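PDB 4J2G: KLTH0A00704p from Lachancea thermotolerans, which acts in autophagy as a member of the Atg13 family; its N-terminal HORMA domain, described here, mediates PI 3-kinase recruitment. Local coordinates for residues A[236-248]-A[256-268]. The protein carries 1 engineered substitution. Sequence-based numbering, arbitrary orientation.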
ATOM      1  N   THR A 236     -10.818  12.990   5.434  1.00 38.05           N
ATOM      2  CA  THR A 236      -9.742  11.982   5.351  1.00 38.79           C
ATOM      3  C   THR A 236      -8.428  12.763   5.709  1.00 41.88           C
ATOM      4  O   THR A 236      -7.393  12.207   5.904  1.00 48.18           O
ATOM      5  CB  THR A 236      -9.582  11.419   3.895  1.00 45.64           C
ATOM      6  OG1 THR A 236      -9.121  12.491   3.071  1.00 48.24           O
ATOM      7  CG2 THR A 236     -10.909  10.963   3.228  1.00 41.98           C
ATOM      8  N   ASN A 237      -8.475  14.069   5.705  1.00 39.10           N
ATOM      9  CA  ASN A 237      -7.249  14.842   5.942  1.00 43.68           C
ATOM     10  C   ASN A 237      -6.147  14.573   4.967  1.00 42.50           C
ATOM     11  O   ASN A 237      -5.001  14.735   5.332  1.00 47.36           O
ATOM     12  CB  ASN A 237      -6.740  14.687   7.381  1.00 48.64           C
ATOM     13  CG  ASN A 237      -7.792  15.094   8.400  1.00 54.18           C
ATOM     14  OD1 ASN A 237      -8.416  14.241   9.061  1.00 50.13           O
ATOM     15  ND2 ASN A 237      -8.004  16.406   8.525  1.00 45.52           N
ATOM     16  N   LEU A 238      -6.481  14.223   3.719  1.00 42.85           N
ATOM     17  CA  LEU A 238      -5.458  14.053   2.676  1.00 46.67           C
ATOM     18  C   LEU A 238      -5.399  15.244   1.742  1.00 47.15           C
ATOM     19  O   LEU A 238      -6.421  15.838   1.407  1.00 48.91           O
ATOM     20  CB  LEU A 238      -5.684  12.795   1.851  1.00 42.23           C
ATOM     21  CG  LEU A 238      -5.529  11.467   2.598  1.00 45.23           C
ATOM     22  CD1 LEU A 238      -6.072  10.403   1.647  1.00 44.16           C
ATOM     23  CD2 LEU A 238      -4.090  11.185   3.063  1.00 37.85           C
ATOM     24  N   PRO A 239      -4.204  15.600   1.336  1.00 36.76           N
ATOM     25  CA  PRO A 239      -3.979  16.555   0.195  1.00 47.78           C
ATOM     26  C   PRO A 239      -4.659  16.008  -1.068  1.00 44.30           C
ATOM     27  O   PRO A 239      -4.860  14.831  -1.150  1.00 49.54           O
ATOM     28  CB  PRO A 239      -2.444  16.572  -0.025  1.00 42.03           C
ATOM     29  CG  PRO A 239      -1.825  15.608   0.965  1.00 41.37           C
ATOM     30  CD  PRO A 239      -2.987  14.846   1.709  1.00 48.41           C
ATOM     31  N   ALA A 240      -5.027  16.891  -1.999  1.00 39.37           N
ATOM     32  CA  ALA A 240      -5.919  16.594  -3.073  1.00 42.92           C
ATOM     33  C   ALA A 240      -5.296  15.662  -4.100  1.00 44.21           C
ATOM     34  O   ALA A 240      -6.038  15.023  -4.797  1.00 42.26           O
ATOM     35  CB  ALA A 240      -6.434  17.936  -3.697  1.00 44.66           C
ATOM     36  N   HIS A 241      -3.940  15.617  -4.242  1.00 44.15           N
ATOM     37  CA  HIS A 241      -3.347  14.640  -5.146  1.00 43.70           C
ATOM     38  C   HIS A 241      -3.502  13.163  -4.635  1.00 48.96           C
ATOM     39  O   HIS A 241      -3.166  12.219  -5.378  1.00 40.30           O
ATOM     40  CB  HIS A 241      -1.863  14.965  -5.499  1.00 45.75           C
ATOM     41  CG  HIS A 241      -0.913  14.813  -4.343  1.00 53.35           C
ATOM     42  ND1 HIS A 241      -0.916  15.670  -3.253  1.00 58.58           N
ATOM     43  CD2 HIS A 241       0.091  13.926  -4.116  1.00 43.96           C
ATOM     44  CE1 HIS A 241       0.034  15.310  -2.397  1.00 44.82           C
ATOM     45  NE2 HIS A 241       0.652  14.248  -2.886  1.00 45.95           N
ATOM     46  N   LEU A 242      -4.001  12.942  -3.405  1.00 40.95           N
ATOM     47  CA  LEU A 242      -4.041  11.543  -2.848  1.00 38.52           C
ATOM     48  C   LEU A 242      -5.507  11.110  -2.664  1.00 45.16           C
ATOM     49  O   LEU A 242      -6.388  11.942  -2.575  1.00 41.67           O
ATOM     50  CB  LEU A 242      -3.378  11.465  -1.491  1.00 31.36           C
ATOM     51  CG  LEU A 242      -1.872  11.746  -1.445  1.00 41.69           C
ATOM     52  CD1 LEU A 242      -1.379  11.673   0.016  1.00 37.13           C
ATOM     53  CD2 LEU A 242      -1.024  10.834  -2.370  1.00 34.23           C
ATOM     54  N   GLU A 243      -5.787   9.815  -2.597  1.00 46.28           N
ATOM     55  CA  GLU A 243      -7.175   9.393  -2.397  1.00 41.62           C
ATOM     56  C   GLU A 243      -7.105   8.277  -1.336  1.00 49.17           C
ATOM     57  O   GLU A 243      -6.032   7.736  -1.104  1.00 41.79           O
ATOM     58  CB  GLU A 243      -7.688   8.818  -3.681  1.00 51.62           C
ATOM     59  CG  GLU A 243      -9.154   8.500  -3.690  1.00 66.21           C
ATOM     60  CD  GLU A 243      -9.981   9.539  -4.435  1.00 88.62           C
ATOM     61  OE1 GLU A 243      -9.506  10.025  -5.501  1.00 93.41           O
ATOM     62  OE2 GLU A 243     -11.111   9.859  -3.958  1.00 80.27           O
ATOM     63  N   GLN A 244      -8.231   7.917  -0.719  1.00 41.81           N
ATOM     64  CA  GLN A 244      -8.244   6.916   0.310  1.00 40.59           C
ATOM     65  C   GLN A 244      -9.400   6.018   0.076  1.00 36.91           C
ATOM     66  O   GLN A 244     -10.436   6.521  -0.252  1.00 40.64           O
ATOM     67  CB  GLN A 244      -8.449   7.522   1.710  1.00 43.34           C
ATOM     68  CG  GLN A 244      -8.313   6.424   2.831  1.00 42.11           C
ATOM     69  CD  GLN A 244      -8.575   6.984   4.214  1.00 48.75           C
ATOM     70  OE1 GLN A 244      -9.688   7.492   4.476  1.00 46.35           O
ATOM     71  NE2 GLN A 244      -7.568   6.884   5.130  1.00 44.40           N
ATOM     72  N   ARG A 245      -9.229   4.710   0.287  1.00 40.51           N
ATOM     73  CA  ARG A 245     -10.360   3.715   0.269  1.00 50.41           C
ATOM     74  C   ARG A 245     -10.314   2.965   1.558  1.00 48.95           C
ATOM     75  O   ARG A 245      -9.211   2.708   2.062  1.00 44.51           O
ATOM     76  CB  ARG A 245     -10.267   2.655  -0.889  1.00 42.54           C
ATOM     77  CG  ARG A 245     -10.508   3.250  -2.245  1.00 55.59           C
ATOM     78  CD  ARG A 245     -11.957   3.696  -2.373  1.00 65.26           C
ATOM     79  NE  ARG A 245     -12.012   5.091  -2.843  1.00 88.12           N
ATOM     80  CZ  ARG A 245     -12.073   5.459  -4.124  1.00 92.07           C
ATOM     81  NH1 ARG A 245     -12.107   4.534  -5.088  1.00101.57           N
ATOM     82  NH2 ARG A 245     -12.094   6.748  -4.447  1.00 77.94           N
ATOM     83  N   LYS A 246     -11.480   2.562   2.094  1.00 45.72           N
ATOM     84  CA  LYS A 246     -11.493   1.829   3.351  1.00 47.51           C
ATOM     85  C   LYS A 246     -12.513   0.723   3.190  1.00 54.87           C
ATOM     86  O   LYS A 246     -13.553   0.935   2.635  1.00 54.48           O
ATOM     87  CB  LYS A 246     -12.017   2.666   4.462  1.00 44.98           C
ATOM     88  CG  LYS A 246     -11.258   3.837   4.953  1.00 50.11           C
ATOM     89  CD  LYS A 246     -12.106   4.281   6.126  1.00 49.92           C
ATOM     90  CE  LYS A 246     -11.617   5.531   6.796  1.00 58.39           C
ATOM     91  NZ  LYS A 246     -12.770   6.433   6.648  1.00 68.09           N
ATOM     92  N   ILE A 247     -12.206  -0.450   3.687  1.00 48.42           N
ATOM     93  CA  ILE A 247     -13.127  -1.559   3.651  1.00 56.97           C
ATOM     94  C   ILE A 247     -14.012  -1.440   4.897  1.00 61.41           C
ATOM     95  O   ILE A 247     -13.603  -0.851   5.916  1.00 65.45           O
ATOM     96  CB  ILE A 247     -12.322  -2.860   3.488  1.00 53.84           C
ATOM     97  CG1 ILE A 247     -11.228  -2.579   2.425  1.00 63.06           C
ATOM     98  CG2 ILE A 247     -13.189  -3.971   2.967  1.00 54.57           C
ATOM     99  CD1 ILE A 247     -10.682  -3.772   1.650  1.00 58.95           C
ATOM    100  N   THR A 248     -15.260  -1.891   4.770  1.00 59.94           N
ATOM    101  CA  THR A 248     -16.203  -1.955   5.897  1.00 62.30           C
ATOM    102  C   THR A 248     -15.534  -2.797   6.950  1.00 57.85           C
ATOM    103  O   THR A 248     -14.961  -3.838   6.630  1.00 61.64           O
ATOM    104  CB  THR A 248     -17.504  -2.681   5.499  1.00 69.45           C
ATOM    105  OG1 THR A 248     -17.957  -2.187   4.224  1.00 70.11           O
ATOM    106  CG2 THR A 248     -18.586  -2.495   6.581  1.00 62.93           C
ATOM    107  N   SER A 256     -12.417  -4.467  15.892  1.00 66.73           N
ATOM    108  CA  SER A 256     -12.775  -4.412  14.483  1.00 63.19           C
ATOM    109  C   SER A 256     -11.580  -4.645  13.569  1.00 55.67           C
ATOM    110  O   SER A 256     -10.456  -4.120  13.791  1.00 48.73           O
ATOM    111  CB  SER A 256     -13.453  -3.103  14.169  1.00 67.09           C
ATOM    112  OG  SER A 256     -14.718  -3.106  14.766  1.00 81.35           O
ATOM    113  N   LEU A 257     -11.791  -5.467  12.558  1.00 54.77           N
ATOM    114  CA  LEU A 257     -10.723  -5.601  11.561  1.00 60.24           C
ATOM    115  C   LEU A 257     -10.874  -4.491  10.503  1.00 60.90           C
ATOM    116  O   LEU A 257     -11.870  -4.441   9.814  1.00 56.20           O
ATOM    117  CB  LEU A 257     -10.726  -6.999  10.978  1.00 63.49           C
ATOM    118  CG  LEU A 257      -9.428  -7.671  10.474  1.00 76.98           C
ATOM    119  CD1 LEU A 257      -9.867  -8.855   9.627  1.00 81.48           C
ATOM    120  CD2 LEU A 257      -8.461  -6.828   9.641  1.00 72.96           C
ATOM    121  N   ARG A 258      -9.908  -3.576  10.425  1.00 47.91           N
ATOM    122  CA  ARG A 258     -10.017  -2.393   9.530  1.00 48.26           C
ATOM    123  C   ARG A 258      -8.850  -2.422   8.523  1.00 52.39           C
ATOM    124  O   ARG A 258      -7.672  -2.497   8.934  1.00 50.08           O
ATOM    125  CB  ARG A 258      -9.885  -1.072  10.327  1.00 56.01           C
ATOM    126  CG  ARG A 258     -10.989  -0.795  11.342  1.00 61.65           C
ATOM    127  CD  ARG A 258     -10.837   0.531  12.058  1.00 61.62           C
ATOM    128  NE  ARG A 258     -11.808   0.740  13.155  1.00 82.54           N
ATOM    129  CZ  ARG A 258     -13.129   0.986  13.050  1.00 78.05           C
ATOM    130  NH1 ARG A 258     -13.764   1.071  11.876  1.00 74.45           N
ATOM    131  NH2 ARG A 258     -13.837   1.176  14.160  1.00 85.29           N
ATOM    132  N   ILE A 259      -9.188  -2.385   7.229  1.00 54.91           N
ATOM    133  CA  ILE A 259      -8.233  -2.233   6.116  1.00 53.68           C
ATOM    134  C   ILE A 259      -8.487  -0.925   5.399  1.00 48.60           C
ATOM    135  O   ILE A 259      -9.601  -0.639   5.000  1.00 50.21           O
ATOM    136  CB  ILE A 259      -8.401  -3.346   5.052  1.00 47.59           C
ATOM    137  CG1 ILE A 259      -8.124  -4.682   5.734  1.00 53.27           C
ATOM    138  CG2 ILE A 259      -7.373  -3.124   3.876  1.00 43.75           C
ATOM    139  CD1 ILE A 259      -8.653  -5.883   5.000  1.00 57.36           C
ATOM    140  N   SER A 260      -7.465  -0.141   5.232  1.00 44.11           N
ATOM    141  CA  SER A 260      -7.559   1.081   4.420  1.00 47.54           C
ATOM    142  C   SER A 260      -6.278   1.270   3.537  1.00 42.48           C
ATOM    143  O   SER A 260      -5.282   0.624   3.777  1.00 40.58           O
ATOM    144  CB  SER A 260      -7.742   2.272   5.332  1.00 41.34           C
ATOM    145  OG  SER A 260      -6.550   2.345   6.143  1.00 49.26           O
ATOM    146  N   VAL A 261      -6.347   2.117   2.500  1.00 44.24           N
ATOM    147  CA  VAL A 261      -5.214   2.381   1.615  1.00 41.61           C
ATOM    148  C   VAL A 261      -5.340   3.833   1.202  1.00 42.53           C
ATOM    149  O   VAL A 261      -6.410   4.285   0.870  1.00 47.05           O
ATOM    150  CB  VAL A 261      -5.128   1.426   0.361  1.00 38.55           C
ATOM    151  CG1 VAL A 261      -6.356   1.573  -0.512  1.00 39.36           C
ATOM    152  CG2 VAL A 261      -3.865   1.755  -0.490  1.00 37.22           C
ATOM    153  N   SER A 262      -4.238   4.549   1.276  1.00 42.60           N
ATOM    154  CA  SER A 262      -4.064   5.883   0.670  1.00 45.31           C
ATOM    155  C   SER A 262      -3.140   5.734  -0.507  1.00 46.74           C
ATOM    156  O   SER A 262      -2.108   5.074  -0.382  1.00 42.16           O
ATOM    157  CB  SER A 262      -3.376   6.784   1.664  1.00 47.46           C
ATOM    158  OG  SER A 262      -4.336   7.083   2.671  1.00 58.89           O
ATOM    159  N   TYR A 263      -3.502   6.353  -1.637  1.00 46.66           N
ATOM    160  CA  TYR A 263      -2.752   6.217  -2.857  1.00 44.90           C
ATOM    161  C   TYR A 263      -2.675   7.503  -3.703  1.00 42.16           C
ATOM    162  O   TYR A 263      -3.590   8.275  -3.752  1.00 39.28           O
ATOM    163  CB  TYR A 263      -3.276   5.057  -3.683  1.00 38.02           C
ATOM    164  CG  TYR A 263      -4.737   5.192  -4.043  1.00 38.06           C
ATOM    165  CD1 TYR A 263      -5.736   4.701  -3.171  1.00 45.41           C
ATOM    166  CD2 TYR A 263      -5.126   5.751  -5.227  1.00 35.50           C
ATOM    167  CE1 TYR A 263      -7.081   4.813  -3.488  1.00 39.14           C
ATOM    168  CE2 TYR A 263      -6.487   5.857  -5.587  1.00 39.94           C
ATOM    169  CZ  TYR A 263      -7.454   5.362  -4.719  1.00 40.33           C
ATOM    170  OH  TYR A 263      -8.778   5.506  -5.053  1.00 50.35           O
ATOM    171  N   ARG A 264      -1.538   7.731  -4.341  1.00 44.93           N
ATOM    172  CA  ARG A 264      -1.406   8.778  -5.340  1.00 37.95           C
ATOM    173  C   ARG A 264      -2.382   8.519  -6.513  1.00 45.00           C
ATOM    174  O   ARG A 264      -2.307   7.474  -7.153  1.00 47.03           O
ATOM    175  CB  ARG A 264       0.074   8.725  -5.792  1.00 42.56           C
ATOM    176  CG  ARG A 264       0.495   9.907  -6.618  1.00 40.60           C
ATOM    177  CD  ARG A 264       1.956   9.748  -7.118  1.00 45.13           C
ATOM    178  NE  ARG A 264       2.899   9.693  -6.016  1.00 41.65           N
ATOM    179  CZ  ARG A 264       3.301  10.745  -5.274  1.00 46.62           C
ATOM    180  NH1 ARG A 264       2.854  11.964  -5.474  1.00 42.52           N
ATOM    181  NH2 ARG A 264       4.176  10.561  -4.305  1.00 45.76           N
ATOM    182  N   LYS A 265      -3.341   9.431  -6.738  1.00 41.63           N
ATOM    183  CA  LYS A 265      -4.271   9.413  -7.896  1.00 46.33           C
ATOM    184  C   LYS A 265      -3.660   9.243  -9.277  1.00 51.25           C
ATOM    185  O   LYS A 265      -4.228   8.588 -10.131  1.00 42.72           O
ATOM    186  CB  LYS A 265      -5.099  10.711  -7.954  1.00 49.01           C
ATOM    187  CG  LYS A 265      -6.110  10.921  -6.802  1.00 60.94           C
ATOM    188  CD  LYS A 265      -6.559  12.381  -6.762  1.00 55.70           C
ATOM    189  CE  LYS A 265      -7.895  12.517  -6.087  1.00 65.91           C
ATOM    190  NZ  LYS A 265      -8.179  13.964  -5.940  1.00 71.11           N
ATOM    191  N   ASP A 266      -2.512   9.872  -9.520  1.00 45.23           N
ATOM    192  CA  ASP A 266      -1.900   9.756 -10.818  1.00 46.05           C
ATOM    193  C   ASP A 266      -0.628   8.869 -10.793  1.00 49.83           C
ATOM    194  O   ASP A 266       0.308   9.129 -10.022  1.00 50.53           O
ATOM    195  CB  ASP A 266      -1.507  11.177 -11.212  1.00 57.73           C
ATOM    196  CG  ASP A 266      -2.668  12.105 -11.207  1.00 54.19           C
ATOM    197  OD1 ASP A 266      -3.247  12.243 -12.318  1.00 53.06           O
ATOM    198  OD2 ASP A 266      -2.982  12.704 -10.128  1.00 63.52           O
ATOM    199  N   CYS A 267      -0.550   7.892 -11.694  1.00 50.76           N
ATOM    200  CA  CYS A 267       0.615   7.019 -11.794  1.00 46.39           C
ATOM    201  C   CYS A 267       1.052   6.886 -13.257  1.00 50.40           C
ATOM    202  O   CYS A 267       1.712   5.945 -13.627  1.00 49.58           O
ATOM    203  CB  CYS A 267       0.246   5.617 -11.304  1.00 68.55           C
ATOM    204  SG  CYS A 267      -0.083   5.494  -9.552  1.00 62.60           S
ATOM    205  N   ASP A 268       0.653   7.802 -14.123  1.00 44.65           N
ATOM    206  CA  ASP A 268       1.064   7.615 -15.508  1.00 46.48           C
ATOM    207  C   ASP A 268       2.499   8.189 -15.642  1.00 42.10           C
ATOM    208  O   ASP A 268       2.637   9.245 -16.159  1.00 47.32           O
ATOM    209  CB  ASP A 268       0.059   8.313 -16.434  1.00 42.31           C
ATOM    210  CG  ASP A 268       0.352   8.073 -17.930  1.00 52.45           C
ATOM    211  OD1 ASP A 268       1.145   7.200 -18.289  1.00 58.52           O
ATOM    212  OD2 ASP A 268      -0.232   8.770 -18.759  1.00 64.39           O
TER
HETATM  213  O   HOH W   1      -1.906  12.119  -7.882  1.00 41.25           O
HETATM  214  O   HOH W   2     -11.831  -0.006   7.398  1.00 56.65           O
HETATM  215  O   HOH W   3     -11.816  -3.917   6.410  1.00 70.73           O
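Tyr-263 places CG between its own backbone N and carbonyl carbon (chi1 58°), while Glu-243 turns CG anti to its backbone N (chi1 -173°); from a hydrogen-bonded pair on one face of the sheet, the two side chains lie side by side and point the same way. CB of Glu-243 makes a CH-pi contact over one ring face, 3.9 Å from the Tyr-263 centroid. Arg-245 has CG at the ring edge; bends at chi2 and chi3 then turn its guanidinium nearly perpendicular to the ring, 87° between the planes, with Tyr-263 OH over the guanidinium centre, 3.4 Å from Arg-245 CZ. A salt bridge from Arg-245 NH2 to Glu-243 OE2 (3.3 Å) closes this cluster. The backbones form the antiparallel hairpin of strands 242-252 and 255-264 in the HORMA domain: Arg-245 with Val-261 is the next hydrogen-bonded pair, and Ile-247 N donates to Ile-259 O. Strand 242-252 is outermost in the sheet within the chain; strand 126-136 flanks the other side of 255-264. Ile-247 CG1 packs 3.9 Å from Ile-259 CB, and both side chains touch Leu-167 of helix 158-177. Beyond the strands, NZ of the extended Lys-265 chain donates a hydrogen bond to Ala-240 O (2.6 Å), and its backbone N donates to His-241 O. Water 1 also donates to His-241 O and to Asp-266 OD2, and accepts from Asp-266 N. His-241 NE2 is hydrogen-bonded to Leu-221 O; beside its ring edge lies Arg-264 NH1, hydrogen-bonded to Lys-223 O.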